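Local coordinates for protein putative N-acetylneuraminate lyase (PDB 6RB7) that belongs to the dihydrodipicolinate synthetase family of beta/alpha-barrel proteins and assembles from four chains, at residues E36-V41 and T108-V113; N98-A103 and L131-I136. All blocks are in the same frame, centred on the assembly; numbering follows the deposited sequence.

Contact 1. Residues E36-V41 and T108-V113; sequences EKYKGV and TVIAHV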
loop_
_atom_site.group_PDB
_atom_site.type_symbol
_atom_site.label_atom_id
_atom_site.label_comp_id
_atom_site.label_asym_id
_atom_site.label_seq_id
_atom_site.Cartn_x
_atom_site.Cartn_y
_atom_site.Cartn_z
ATOM N N GLU A 36 -10.132 -8.394 -34.802
ATOM C CA GLU A 36 -9.355 -9.634 -35.017
ATOM C C GLU A 36 -7.866 -9.324 -35.118
ATOM O O GLU A 36 -7.059 -10.169 -34.722
ATOM C CB GLU A 36 -9.849 -10.348 -36.281
ATOM C CG GLU A 36 -11.268 -10.873 -36.150
ATOM C CD GLU A 36 -11.486 -11.794 -34.962
ATOM O OE1 GLU A 36 -10.751 -12.803 -34.837
ATOM O OE2 GLU A 36 -12.366 -11.477 -34.128
ATOM N N LYS A 37 -7.490 -8.187 -35.686
ATOM C CA LYS A 37 -6.058 -7.881 -35.923
ATOM C C LYS A 37 -5.322 -7.701 -34.598
ATOM O O LYS A 37 -4.079 -7.647 -34.594
ATOM C CB LYS A 37 -5.903 -6.674 -36.823
ATOM C CG LYS A 37 -6.332 -5.337 -36.246
ATOM C CD LYS A 37 -6.045 -4.267 -37.294
ATOM C CE LYS A 37 -6.657 -2.958 -36.974
ATOM N NZ LYS A 37 -6.412 -2.048 -38.118
ATOM N N TYR A 38 -6.044 -7.552 -33.482
ATOM C CA TYR A 38 -5.406 -7.354 -32.162
ATOM C C TYR A 38 -5.352 -8.659 -31.368
ATOM O O TYR A 38 -4.770 -8.624 -30.257
ATOM C CB TYR A 38 -6.163 -6.286 -31.373
ATOM C CG TYR A 38 -6.153 -4.955 -32.063
ATOM C CD1 TYR A 38 -4.981 -4.209 -32.104
ATOM C CD2 TYR A 38 -7.287 -4.428 -32.665
ATOM C CE1 TYR A 38 -4.950 -2.961 -32.698
ATOM C CE2 TYR A 38 -7.249 -3.190 -33.276
ATOM C CZ TYR A 38 -6.075 -2.450 -33.295
ATOM O OH TYR A 38 -6.026 -1.228 -33.895
ATOM N N LYS A 39 -5.963 -9.725 -31.865
ATOM C CA LYS A 39 -6.110 -10.968 -31.089
ATOM C C LYS A 39 -4.921 -11.854 -31.404
ATOM O O LYS A 39 -4.930 -12.564 -32.428
ATOM C CB LYS A 39 -7.402 -11.687 -31.466
ATOM C CG LYS A 39 -8.634 -10.915 -31.091
ATOM C CD LYS A 39 -9.900 -11.641 -31.383
ATOM C CE LYS A 39 -11.128 -10.808 -31.111
ATOM N NZ LYS A 39 -12.321 -11.658 -31.337
ATOM N N GLY A 40 -4.119 -12.047 -30.408
ATOM C CA GLY A 40 -2.945 -12.922 -30.531
ATOM C C GLY A 40 -1.825 -12.350 -29.708
ATOM O O GLY A 40 -2.082 -11.617 -28.730
ATOM N N VAL A 41 -0.625 -12.718 -30.087
ATOM C CA VAL A 41 0.596 -12.411 -29.307
ATOM C C VAL A 41 1.235 -11.161 -29.925
ATOM O O VAL A 41 1.615 -11.159 -31.095
ATOM C CB VAL A 41 1.534 -13.612 -29.364
ATOM C CG1 VAL A 41 2.913 -13.281 -28.824
ATOM C CG2 VAL A 41 0.906 -14.823 -28.670
ATOM N N THR A 108 0.444 -6.054 -36.914
ATOM C CA THR A 108 -0.413 -5.037 -36.284
ATOM C C THR A 108 0.536 -4.149 -35.478
ATOM O O THR A 108 1.362 -4.696 -34.724
ATOM C CB THR A 108 -1.483 -5.670 -35.417
ATOM O OG1 THR A 108 -2.315 -6.489 -36.254
ATOM C CG2 THR A 108 -2.330 -4.651 -34.690
ATOM N N VAL A 109 0.450 -2.842 -35.609
ATOM C CA VAL A 109 1.376 -1.936 -34.903
ATOM C C VAL A 109 0.570 -1.092 -33.932
ATOM O O VAL A 109 -0.321 -0.323 -34.380
ATOM C CB VAL A 109 2.236 -1.084 -35.844
ATOM C CG1 VAL A 109 3.106 -0.124 -35.047
ATOM C CG2 VAL A 109 3.079 -1.970 -36.740
ATOM N N ILE A 110 0.880 -1.222 -32.642
ATOM C CA ILE A 110 0.302 -0.366 -31.593
ATOM C C ILE A 110 1.441 0.515 -31.098
ATOM O O ILE A 110 2.461 -0.022 -30.628
ATOM C CB ILE A 110 -0.280 -1.208 -30.451
ATOM C CG1 ILE A 110 -1.329 -2.213 -30.921
ATOM C CG2 ILE A 110 -0.804 -0.280 -29.355
ATOM C CD1 ILE A 110 -1.779 -3.176 -29.844
ATOM N N ALA A 111 1.312 1.823 -31.255
ATOM C CA ALA A 111 2.347 2.795 -30.837
ATOM C C ALA A 111 1.932 3.445 -29.516
ATOM O O ALA A 111 0.947 4.153 -29.464
ATOM C CB ALA A 111 2.564 3.835 -31.891
ATOM N N HIS A 112 2.644 3.114 -28.448
ATOM C CA HIS A 112 2.484 3.789 -27.149
ATOM C C HIS A 112 3.051 5.190 -27.269
ATOM O O HIS A 112 4.249 5.321 -27.597
ATOM C CB HIS A 112 3.157 2.983 -26.047
ATOM C CG HIS A 112 3.002 3.682 -24.727
ATOM N ND1 HIS A 112 4.054 4.331 -24.125
ATOM C CD2 HIS A 112 1.904 3.910 -23.973
ATOM C CE1 HIS A 112 3.604 4.868 -22.990
ATOM N NE2 HIS A 112 2.266 4.677 -22.899
ATOM N N VAL A 113 2.209 6.215 -27.046
ATOM C CA VAL A 113 2.605 7.617 -27.317
ATOM C C VAL A 113 2.572 8.471 -26.063
ATOM O O VAL A 113 2.900 9.660 -26.165
ATOM C CB VAL A 113 1.721 8.200 -28.424
ATOM C CG1 VAL A 113 1.964 7.501 -29.755
ATOM C CG2 VAL A 113 0.256 8.269 -28.036
#
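Thr108 meets the 3-10 turn 36-38 with both branches of its side chain. Its hydroxyl OG1 gives a hydrogen bond of 2.7 Å to Lys37 O. OG1 approaches the carbonyl from the side, at a C=O...OG1 angle of 132°, and is tilted 28° from the carbonyl plane. The methyl CG2 of Thr108 lies anti to the backbone N, on a different branch from OG1, and packs 3.7 Å from Tyr38 CE1. The Tyr38 and Thr108 side chains run at about a right angle to each other. Further along strand 108-112, Ile110 brings its CD1 methyl obliquely to the same ring, 4.1 Å from Tyr38 CD1. Within the same segment, Lys37 covers part of the ring: its CG sits 3.7 Å above one face of the Tyr38 ring, offset toward the rim. The extended lysine chain then leads away from Thr108 to Asp134. Tyr38 OH is hydrogen-bonded to Asp166, and Phe221 of strand 219-222 also touches the ring. The segment before the first barrel strand, 41-43, thus covers the N-terminal end of strand 108-112. One short hydroxyl bond satisfies a carbonyl of the turn, while apolar packing and the bond at OH hold the buried tyrosine ring.

Contact 2. Residues N98-A103 and L131-I136; sequences NVMKVA and LGVDAI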
loop_
_atom_site.group_PDB
_atom_site.type_symbol
_atom_site.label_atom_id
_atom_site.label_comp_id
_atom_site.label_asym_id
_atom_site.label_seq_id
_atom_site.Cartn_x
_atom_site.Cartn_y
_atom_site.Cartn_z
ATOM N N ASN A 98 11.323 3.505 -38.231
ATOM C CA ASN A 98 12.119 2.332 -38.649
ATOM C C ASN A 98 11.317 1.043 -38.522
ATOM O O ASN A 98 11.496 0.161 -39.350
ATOM C CB ASN A 98 13.463 2.344 -37.963
ATOM C CG ASN A 98 14.369 3.385 -38.612
ATOM O OD1 ASN A 98 14.867 3.138 -39.721
ATOM N ND2 ASN A 98 14.531 4.544 -37.972
ATOM N N VAL A 99 10.401 0.932 -37.569
ATOM C CA VAL A 99 9.466 -0.221 -37.559
ATOM C C VAL A 99 8.629 -0.213 -38.831
ATOM O O VAL A 99 8.500 -1.242 -39.522
ATOM C CB VAL A 99 8.579 -0.195 -36.291
ATOM C CG1 VAL A 99 7.470 -1.243 -36.418
ATOM C CG2 VAL A 99 9.449 -0.404 -35.057
ATOM N N MET A 100 8.035 0.922 -39.124
ATOM C CA MET A 100 7.029 0.993 -40.221
ATOM C C MET A 100 7.751 0.822 -41.560
ATOM O O MET A 100 7.123 0.285 -42.470
ATOM C CB MET A 100 6.263 2.311 -40.156
ATOM C CG MET A 100 5.404 2.477 -38.897
ATOM S SD MET A 100 4.288 1.099 -38.558
ATOM C CE MET A 100 3.000 1.397 -39.775
ATOM N N LYS A 101 9.031 1.196 -41.631
ATOM C CA LYS A 101 9.853 1.102 -42.869
ATOM C C LYS A 101 9.917 -0.352 -43.308
ATOM O O LYS A 101 10.031 -0.546 -44.550
ATOM C CB LYS A 101 11.290 1.580 -42.661
ATOM C CG LYS A 101 11.621 3.001 -43.052
ATOM C CD LYS A 101 13.083 3.163 -43.463
ATOM C CE LYS A 101 13.562 4.603 -43.414
ATOM N NZ LYS A 101 13.650 5.131 -42.026
ATOM N N VAL A 102 9.978 -1.329 -42.400
ATOM C CA VAL A 102 10.356 -2.710 -42.830
ATOM C C VAL A 102 9.265 -3.673 -42.449
ATOM O O VAL A 102 9.421 -4.865 -42.794
ATOM C CB VAL A 102 11.711 -3.201 -42.278
ATOM C CG1 VAL A 102 12.859 -2.371 -42.806
ATOM C CG2 VAL A 102 11.732 -3.176 -40.790
ATOM N N ALA A 103 8.191 -3.264 -41.788
ATOM C CA ALA A 103 7.170 -4.230 -41.358
ATOM C C ALA A 103 6.366 -4.780 -42.543
ATOM O O ALA A 103 5.754 -5.863 -42.412
ATOM C CB ALA A 103 6.275 -3.586 -40.331
ATOM N N LEU A 131 1.932 7.851 -39.884
ATOM C CA LEU A 131 2.582 6.622 -40.392
ATOM C C LEU A 131 1.587 5.477 -40.573
ATOM O O LEU A 131 2.036 4.397 -40.976
ATOM C CB LEU A 131 3.690 6.214 -39.408
ATOM C CG LEU A 131 4.896 7.149 -39.395
ATOM C CD1 LEU A 131 5.899 6.647 -38.377
ATOM C CD2 LEU A 131 5.565 7.200 -40.769
ATOM N N GLY A 132 0.323 5.642 -40.186
ATOM C CA GLY A 132 -0.713 4.621 -40.416
ATOM C C GLY A 132 -0.588 3.445 -39.458
ATOM O O GLY A 132 -0.886 2.289 -39.839
ATOM N N VAL A 133 -0.263 3.724 -38.199
ATOM C CA VAL A 133 -0.284 2.638 -37.188
ATOM C C VAL A 133 -1.733 2.149 -37.039
ATOM O O VAL A 133 -2.699 2.890 -37.327
ATOM C CB VAL A 133 0.283 3.102 -35.837
ATOM C CG1 VAL A 133 1.715 3.552 -35.964
ATOM C CG2 VAL A 133 -0.590 4.157 -35.195
ATOM N N ASP A 134 -1.916 0.944 -36.524
ATOM C CA ASP A 134 -3.249 0.383 -36.262
ATOM C C ASP A 134 -3.871 1.072 -35.059
ATOM O O ASP A 134 -5.090 1.409 -35.096
ATOM C CB ASP A 134 -3.170 -1.122 -36.086
ATOM C CG ASP A 134 -2.716 -1.773 -37.385
ATOM O OD1 ASP A 134 -3.584 -1.939 -38.274
ATOM O OD2 ASP A 134 -1.500 -1.998 -37.526
ATOM N N ALA A 135 -3.090 1.274 -34.007
ATOM C CA ALA A 135 -3.595 1.880 -32.770
ATOM C C ALA A 135 -2.493 2.697 -32.123
ATOM O O ALA A 135 -1.296 2.390 -32.323
ATOM C CB ALA A 135 -4.103 0.793 -31.821
ATOM N N ILE A 136 -2.910 3.622 -31.290
ATOM C CA ILE A 136 -2.031 4.271 -30.309
ATOM C C ILE A 136 -2.474 3.830 -28.918
ATOM O O ILE A 136 -3.624 3.399 -28.751
ATOM C CB ILE A 136 -2.031 5.805 -30.444
ATOM C CG1 ILE A 136 -3.445 6.389 -30.345
ATOM C CG2 ILE A 136 -1.326 6.200 -31.741
ATOM C CD1 ILE A 136 -3.414 7.892 -30.045
#
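Met100 CG stands beside its own backbone N (chi1 -65°), and the chain bends again at chi2 and chi3. These turns carry SD and CE from helix 89-103 to the segment 131-136. The contact belongs to the beta/alpha barrel, at the turn between helix 118-130 and strand 135-138. Gly132 ends that helix in a Schellman motif, with a positive phi of 76°. The methionine meets this turn at three levels. Met100 CG packs 4.1 Å from Leu131 CB, the two side chains crossing at a slant. Met100 SD lies 4.4 Å from Val133 CG1, a looser apolar contact. CE, at the end of the chain, reaches the backbone carbonyls of the turn. Leu131 and Met100 both point toward each other's segment, whereas Val133 sets out alongside the contact rather than toward the helix. Val109 of strand 108-112 touches both Met100 and Val133, and Ala128 packs on Val133 from helix 118-130. The interface is only partly buried, and a bound glycerol lies about 4 Å from the Met100 side chain. The bent thioether joins helix 89-103 to the turn that follows helix 118-130. Met100 CE ends 3.4 Å from Leu131 O and 4.0 Å from Gly132 O.

The centres of contacts 1 and 2 lie about 11 Å apart, and the two touch through Asp134. Asp134 OD2 is 2.9 Å from Val109 N, a probable hydrogen bond, while its OD1 takes the salt bridge from Lys37 (Asp134 OD1 to Lys37 NZ, 2.8 Å). Along the chain the segments alternate: 36-41, 98-103, 108-113, then 131-136. Helix 89-103 is followed, after a short loop, by strand 108-112, and helix 118-130 returns the chain to the neighbouring parallel strand 135-138. Contact 1 lies nearer the centre of the chain; contact 2 lies on the helical side of the same strands. Asp134 thus ties the segment before the first strand to the start of two adjacent barrel strands.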